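Local coordinates for protein bacteriocin (Pseudomonas syringae pv. tomato, PDB 4FZL) that acts as a colicin M-like bacteriocin that degrades lipid II, a cell-wall precursor, probably as a metal-dependent phosphatase, and binds a calcium ion, at residues F114-V119 / I226-S231; I168-V173 / G188-F193. All blocks are in the same frame, centred on the assembly; numbering follows the deposited sequence.

Interaction 1 (F114-V119 / I226-S231)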
loop_
_atom_site.group_PDB
_atom_site.type_symbol
_atom_site.label_atom_id
_atom_site.label_comp_id
_atom_site.label_asym_id
_atom_site.label_seq_id
_atom_site.Cartn_x
_atom_site.Cartn_y
_atom_site.Cartn_z
ATOM N N PHE A 114 5.347 -4.148 -2.605
ATOM C CA PHE A 114 4.820 -3.779 -1.316
ATOM C C PHE A 114 5.471 -4.716 -0.303
ATOM O O PHE A 114 4.986 -5.773 -0.068
ATOM C CB PHE A 114 3.294 -3.892 -1.238
ATOM C CG PHE A 114 2.648 -3.093 -0.120
ATOM C CD1 PHE A 114 3.330 -2.542 0.927
ATOM C CD2 PHE A 114 1.303 -2.925 -0.103
ATOM C CE1 PHE A 114 2.709 -1.813 1.899
ATOM C CE2 PHE A 114 0.650 -2.256 0.900
ATOM C CZ PHE A 114 1.372 -1.694 1.918
ATOM N N PRO A 115 6.660 -4.355 0.196
ATOM C CA PRO A 115 7.364 -5.305 1.091
ATOM C C PRO A 115 6.449 -5.808 2.224
ATOM O O PRO A 115 5.738 -4.986 2.841
ATOM C CB PRO A 115 8.551 -4.496 1.608
ATOM C CG PRO A 115 8.766 -3.489 0.472
ATOM C CD PRO A 115 7.411 -3.101 -0.005
ATOM N N ILE A 116 6.496 -7.103 2.517
ATOM C CA ILE A 116 5.501 -7.614 3.482
ATOM C C ILE A 116 5.542 -6.878 4.836
ATOM O O ILE A 116 4.514 -6.718 5.492
ATOM C CB ILE A 116 5.641 -9.180 3.587
ATOM C CG1 ILE A 116 4.397 -9.821 4.194
ATOM C CG2 ILE A 116 6.896 -9.579 4.402
ATOM C CD1 ILE A 116 4.313 -11.341 4.062
ATOM N N GLN A 117 6.756 -6.524 5.249
ATOM C CA GLN A 117 6.898 -5.849 6.505
ATOM C C GLN A 117 6.284 -4.409 6.561
ATOM O O GLN A 117 6.010 -3.882 7.604
ATOM C CB GLN A 117 8.371 -5.880 6.926
ATOM C CG GLN A 117 9.237 -4.980 6.098
ATOM C CD GLN A 117 9.893 -5.643 4.889
ATOM O OE1 GLN A 117 9.431 -6.666 4.403
ATOM N NE2 GLN A 117 10.992 -5.050 4.416
ATOM N N ASN A 118 6.005 -3.839 5.372
ATOM C CA ASN A 118 5.374 -2.546 5.259
ATOM C C ASN A 118 3.851 -2.577 5.291
ATOM O O ASN A 118 3.236 -1.516 5.493
ATOM C CB ASN A 118 5.787 -1.798 4.008
ATOM C CG ASN A 118 7.275 -1.443 3.963
ATOM O OD1 ASN A 118 8.015 -1.758 4.886
ATOM N ND2 ASN A 118 7.728 -0.877 2.819
ATOM N N VAL A 119 3.259 -3.752 5.207
ATOM C CA VAL A 119 1.821 -3.833 5.084
ATOM C C VAL A 119 1.124 -3.544 6.417
ATOM O O VAL A 119 0.056 -2.954 6.446
ATOM C CB VAL A 119 1.448 -5.217 4.548
ATOM C CG1 VAL A 119 -0.097 -5.423 4.561
ATOM C CG2 VAL A 119 2.048 -5.407 3.131
ATOM N N ILE A 226 0.916 -6.405 -7.695
ATOM C CA ILE A 226 1.595 -5.967 -6.528
ATOM C C ILE A 226 2.303 -7.214 -5.958
ATOM O O ILE A 226 1.665 -8.185 -5.507
ATOM C CB ILE A 226 0.671 -5.294 -5.485
ATOM C CG1 ILE A 226 0.022 -4.035 -6.074
ATOM C CG2 ILE A 226 1.444 -4.907 -4.208
ATOM C CD1 ILE A 226 -0.755 -3.200 -5.103
ATOM N N GLU A 227 3.642 -7.146 -5.923
ATOM C CA GLU A 227 4.470 -8.189 -5.329
ATOM C C GLU A 227 4.637 -7.907 -3.882
ATOM O O GLU A 227 4.858 -6.743 -3.525
ATOM C CB GLU A 227 5.821 -8.266 -6.040
ATOM C CG GLU A 227 5.657 -8.557 -7.486
ATOM C CD GLU A 227 6.921 -8.757 -8.278
ATOM O OE1 GLU A 227 8.018 -8.608 -7.741
ATOM O OE2 GLU A 227 6.775 -9.142 -9.441
ATOM N N ILE A 228 4.518 -8.924 -3.035
ATOM C CA ILE A 228 4.497 -8.722 -1.593
ATOM C C ILE A 228 5.612 -9.631 -0.977
ATOM O O ILE A 228 5.322 -10.647 -0.360
ATOM C CB ILE A 228 3.144 -9.020 -0.957
ATOM C CG1 ILE A 228 2.046 -8.280 -1.632
ATOM C CG2 ILE A 228 3.202 -8.657 0.510
ATOM C CD1 ILE A 228 0.613 -8.586 -1.121
ATOM N N PRO A 229 6.902 -9.252 -1.268
ATOM C CA PRO A 229 7.988 -10.147 -0.961
ATOM C C PRO A 229 8.325 -10.166 0.515
ATOM O O PRO A 229 8.011 -9.206 1.204
ATOM C CB PRO A 229 9.163 -9.568 -1.800
ATOM C CG PRO A 229 8.908 -8.062 -1.713
ATOM C CD PRO A 229 7.389 -7.981 -1.863
ATOM N N GLY A 230 9.010 -11.241 0.970
ATOM C CA GLY A 230 9.572 -11.323 2.301
ATOM C C GLY A 230 8.796 -12.293 3.176
ATOM O O GLY A 230 7.781 -12.824 2.804
ATOM N N SER A 231 9.244 -12.439 4.393
ATOM C CA SER A 231 8.587 -13.272 5.325
ATOM C C SER A 231 8.578 -12.635 6.681
ATOM O O SER A 231 9.467 -11.843 6.989
ATOM C CB SER A 231 9.261 -14.652 5.299
ATOM O OG SER A 231 10.585 -14.514 5.814
HETATM O O HOH W 1 10.356 -7.751 2.085
#

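Interaction 2 (I168-V173 / G188-F193). With EDO (1,2-ethanediol), chain E; EDO (1,2-ethanediol), chain F.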
loop_
_atom_site.group_PDB
_atom_site.type_symbol
_atom_site.label_atom_id
_atom_site.label_comp_id
_atom_site.label_asym_id
_atom_site.label_seq_id
_atom_site.Cartn_x
_atom_site.Cartn_y
_atom_site.Cartn_z
ATOM N N ILE A 168 -5.990 -10.420 0.600
ATOM C CA ILE A 168 -4.837 -11.041 0.005
ATOM C C ILE A 168 -4.834 -12.490 0.452
ATOM O O ILE A 168 -5.651 -12.912 1.254
ATOM C CB ILE A 168 -3.562 -10.309 0.452
ATOM C CG1 ILE A 168 -3.293 -10.323 1.949
ATOM C CG2 ILE A 168 -3.491 -8.887 -0.072
ATOM C CD1 ILE A 168 -1.986 -9.722 2.393
ATOM N N THR A 169 -3.891 -13.232 -0.046
ATOM C CA THR A 169 -3.709 -14.631 0.382
ATOM C C THR A 169 -2.335 -14.667 1.042
ATOM O O THR A 169 -1.331 -14.215 0.496
ATOM C CB THR A 169 -3.842 -15.568 -0.774
ATOM O OG1 THR A 169 -5.082 -15.390 -1.522
ATOM C CG2 THR A 169 -3.671 -17.075 -0.349
ATOM N N LEU A 170 -2.350 -15.265 2.210
ATOM C CA LEU A 170 -1.159 -15.511 2.992
ATOM C C LEU A 170 -0.810 -16.978 3.018
ATOM O O LEU A 170 -1.672 -17.874 2.774
ATOM C CB LEU A 170 -1.336 -15.016 4.416
ATOM C CG LEU A 170 -1.575 -13.507 4.536
ATOM C CD1 LEU A 170 -1.753 -13.065 5.996
ATOM C CD2 LEU A 170 -0.412 -12.733 3.956
ATOM N N ARG A 171 0.485 -17.223 3.236
ATOM C CA ARG A 171 0.992 -18.564 3.425
ATOM C C ARG A 171 1.654 -18.701 4.779
ATOM O O ARG A 171 2.452 -17.858 5.140
ATOM C CB ARG A 171 2.037 -18.883 2.356
ATOM C CG ARG A 171 2.736 -20.220 2.478
ATOM C CD ARG A 171 3.695 -20.337 1.339
ATOM N NE ARG A 171 4.446 -21.568 1.367
ATOM C CZ ARG A 171 5.570 -21.756 0.678
ATOM N NH1 ARG A 171 6.145 -20.730 0.041
ATOM N NH2 ARG A 171 6.198 -22.935 0.744
ATOM N N LEU A 172 1.289 -19.729 5.546
ATOM C CA LEU A 172 1.891 -20.042 6.829
ATOM C C LEU A 172 2.690 -21.304 6.631
ATOM O O LEU A 172 2.120 -22.364 6.283
ATOM C CB LEU A 172 0.819 -20.264 7.912
ATOM C CG LEU A 172 1.347 -20.481 9.336
ATOM C CD1 LEU A 172 2.137 -19.305 9.947
ATOM C CD2 LEU A 172 0.143 -20.905 10.221
ATOM N N VAL A 173 4.003 -21.224 6.874
ATOM C CA VAL A 173 4.871 -22.343 6.565
ATOM C C VAL A 173 5.884 -22.492 7.716
ATOM O O VAL A 173 6.516 -21.508 8.164
ATOM C CB VAL A 173 5.571 -22.164 5.176
ATOM C CG1 VAL A 173 6.247 -20.797 5.038
ATOM C CG2 VAL A 173 6.575 -23.273 4.967
ATOM N N GLY A 188 7.564 -20.674 12.485
ATOM C CA GLY A 188 7.685 -20.549 11.096
ATOM C C GLY A 188 7.551 -19.172 10.614
ATOM O O GLY A 188 8.010 -18.279 11.291
ATOM N N GLU A 189 6.917 -19.002 9.453
ATOM C CA GLU A 189 6.876 -17.694 8.774
ATOM C C GLU A 189 5.532 -17.531 8.052
ATOM O O GLU A 189 4.922 -18.516 7.620
ATOM C CB GLU A 189 7.961 -17.654 7.654
ATOM C CG GLU A 189 9.408 -17.652 8.092
ATOM C CD GLU A 189 10.355 -17.644 6.891
ATOM O OE1 GLU A 189 10.020 -18.257 5.856
ATOM O OE2 GLU A 189 11.429 -16.994 6.997
ATOM N N ILE A 190 5.111 -16.291 7.923
ATOM C CA ILE A 190 4.038 -15.856 7.056
ATOM C C ILE A 190 4.692 -15.245 5.803
ATOM O O ILE A 190 5.588 -14.385 5.939
ATOM C CB ILE A 190 3.074 -14.832 7.725
ATOM C CG1 ILE A 190 2.223 -15.489 8.791
ATOM C CG2 ILE A 190 2.143 -14.106 6.708
ATOM C CD1 ILE A 190 1.622 -14.542 9.778
ATOM N N ARG A 191 4.216 -15.660 4.626
ATOM C CA ARG A 191 4.542 -15.025 3.350
ATOM C C ARG A 191 3.243 -14.640 2.662
ATOM O O ARG A 191 2.158 -14.991 3.142
ATOM C CB ARG A 191 5.303 -15.974 2.447
ATOM C CG ARG A 191 6.629 -16.395 3.059
ATOM C CD ARG A 191 7.301 -17.493 2.281
ATOM N NE ARG A 191 8.364 -18.056 3.084
ATOM C CZ ARG A 191 9.109 -19.083 2.722
ATOM N NH1 ARG A 191 8.877 -19.710 1.575
ATOM N NH2 ARG A 191 10.061 -19.499 3.538
ATOM N N ALA A 192 3.372 -13.931 1.536
ATOM C CA ALA A 192 2.169 -13.375 0.852
ATOM C C ALA A 192 2.287 -13.621 -0.616
ATOM O O ALA A 192 3.367 -13.506 -1.163
ATOM C CB ALA A 192 2.072 -11.885 1.137
ATOM N N PHE A 193 1.151 -13.978 -1.226
ATOM C CA PHE A 193 1.059 -14.106 -2.648
ATOM C C PHE A 193 0.883 -12.747 -3.333
ATOM O O PHE A 193 0.282 -11.814 -2.767
ATOM C CB PHE A 193 -0.109 -15.024 -2.968
ATOM C CG PHE A 193 0.108 -16.433 -2.528
ATOM C CD1 PHE A 193 -0.248 -16.854 -1.267
ATOM C CD2 PHE A 193 0.577 -17.361 -3.424
ATOM C CE1 PHE A 193 -0.066 -18.146 -0.847
ATOM C CE2 PHE A 193 0.798 -18.662 -3.004
ATOM C CZ PHE A 193 0.478 -19.052 -1.720
HETATM C C1 EDO E . 4.174 -17.166 -0.829
HETATM O O1 EDO E . 5.358 -17.964 -0.670
HETATM C C2 EDO E . 3.952 -16.797 -2.244
HETATM O O2 EDO E . 5.003 -16.012 -2.773
HETATM C C1 EDO F . 8.767 -21.328 -2.009
HETATM O O1 EDO F . 9.439 -21.064 -3.310
HETATM C C2 EDO F . 8.546 -22.818 -1.970
HETATM O O2 EDO F . 8.739 -23.540 -0.746
HETATM O O HOH W 2 -2.504 -12.066 -2.289
#

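Interaction 1 (F114-V119 / I226-S231)
The F114 ring takes V119 CG2 over the centre of one face, 3.7 Å above its plane, and sits clear of 226-231, which F114 meets through CB, 3.6 Å from I226 CG2. CG stands anti to the backbone N (chi1 -160°), farther from I226 CG2 than CB is, and the side chain also packs on S161 and L165 of helix 159-165 and on L90. Between the backbones, F114 N donates to E227 O at 2.8 Å, an almost straight bond that meets the acceptor nearly along the C=O axis. The carbonyl O of the same F114 faces I228 CA in a CA-H...O contact of 3.4 Å. Because E227 also bonds to L112, this is the end of a short parallel strand pairing, 112-113 beside 224-227, carried past both strand ends into the short turn 116-119. There I116 N donates to P229 O at 2.9 Å. That carbonyl is gripped twice: a water donates to it as well and bridges it to Q117 OE1. Next to this bond the side chains of I116 and I228 cross at about a right angle, I116 CB lying 4.0 Å from I228 CG2; V119 CG2 adds a looser touch on the same methyl. I116 CG2 is held between its own backbone N and carbonyl carbon and presses on the bare backbone of G230, 3.5 Å from G230 C. The P229 ring lies against the F114-P115 backbone, its CD 3.7 Å from F114 O.

Interaction 2 (I168-V173 / G188-F193)
R171 and R191, the latter in the conformer given, one of two deposited, run side by side, pointing the same way, and their NH1 atoms come within 3.3 Å: two donors and two like charges, with no bond between them. The guanidinium planes stand 83° apart, and V173 CG1 lies over a face of each, offset toward the rim. V173 CG1 gets there by sitting between its own backbone N and carbonyl carbon (chi1 51°). Further along, F193 turns the edge of its ring to T169 O and L170 O, and F193 CD1 touches T169 CG2 at 3.6 Å; an ethanediol, probably from the crystallisation liquor, covers one face. On the other side of the sheet, L170 CD2 meets A192 CB at 3.9 Å and L172 CD1 meets I190 CG1 at 4.0 Å, a greasy surface extended by V234.

Acidic partners hold each arginine: D147 of strand 142-153 bridges to R171 NE, and E189 OE1 meets R191 NH2 at 2.6 Å, in the guanidinium plane. These carboxylates may offset the repulsion. Apart from them, two ethanediols bond to R171 NH1 and NH2. Beneath everything, paired N-H...O bonds join R171 with R191 and V173 with E189, F193 N donates to T169 O, and a water links T169 N to F193 O. Such alternating pairs mark antiparallel strands; 167-178 and 184-197, consecutive in the chain, form a beta hairpin.

In the fold
The two contacts share one mixed sheet, with centres about 10 Å apart, and touch directly. I228 CG2 of interaction 1 lies 3.5 Å from A192 CB of interaction 2, and I116 CD1 lies 3.7 Å from that same methyl, so A192 is where the two pack together. In the S231 conformer given, one of two deposited, S231 OG and E189 OE2 are 2.9 Å apart, a probable but weak hydrogen bond. The calcium ion, bound by L165, N167 and D195, sits near both: about 7 Å from the side chain of I228 and about 8 Å from that of T169. Neither pair of segments supplies a ligand to it.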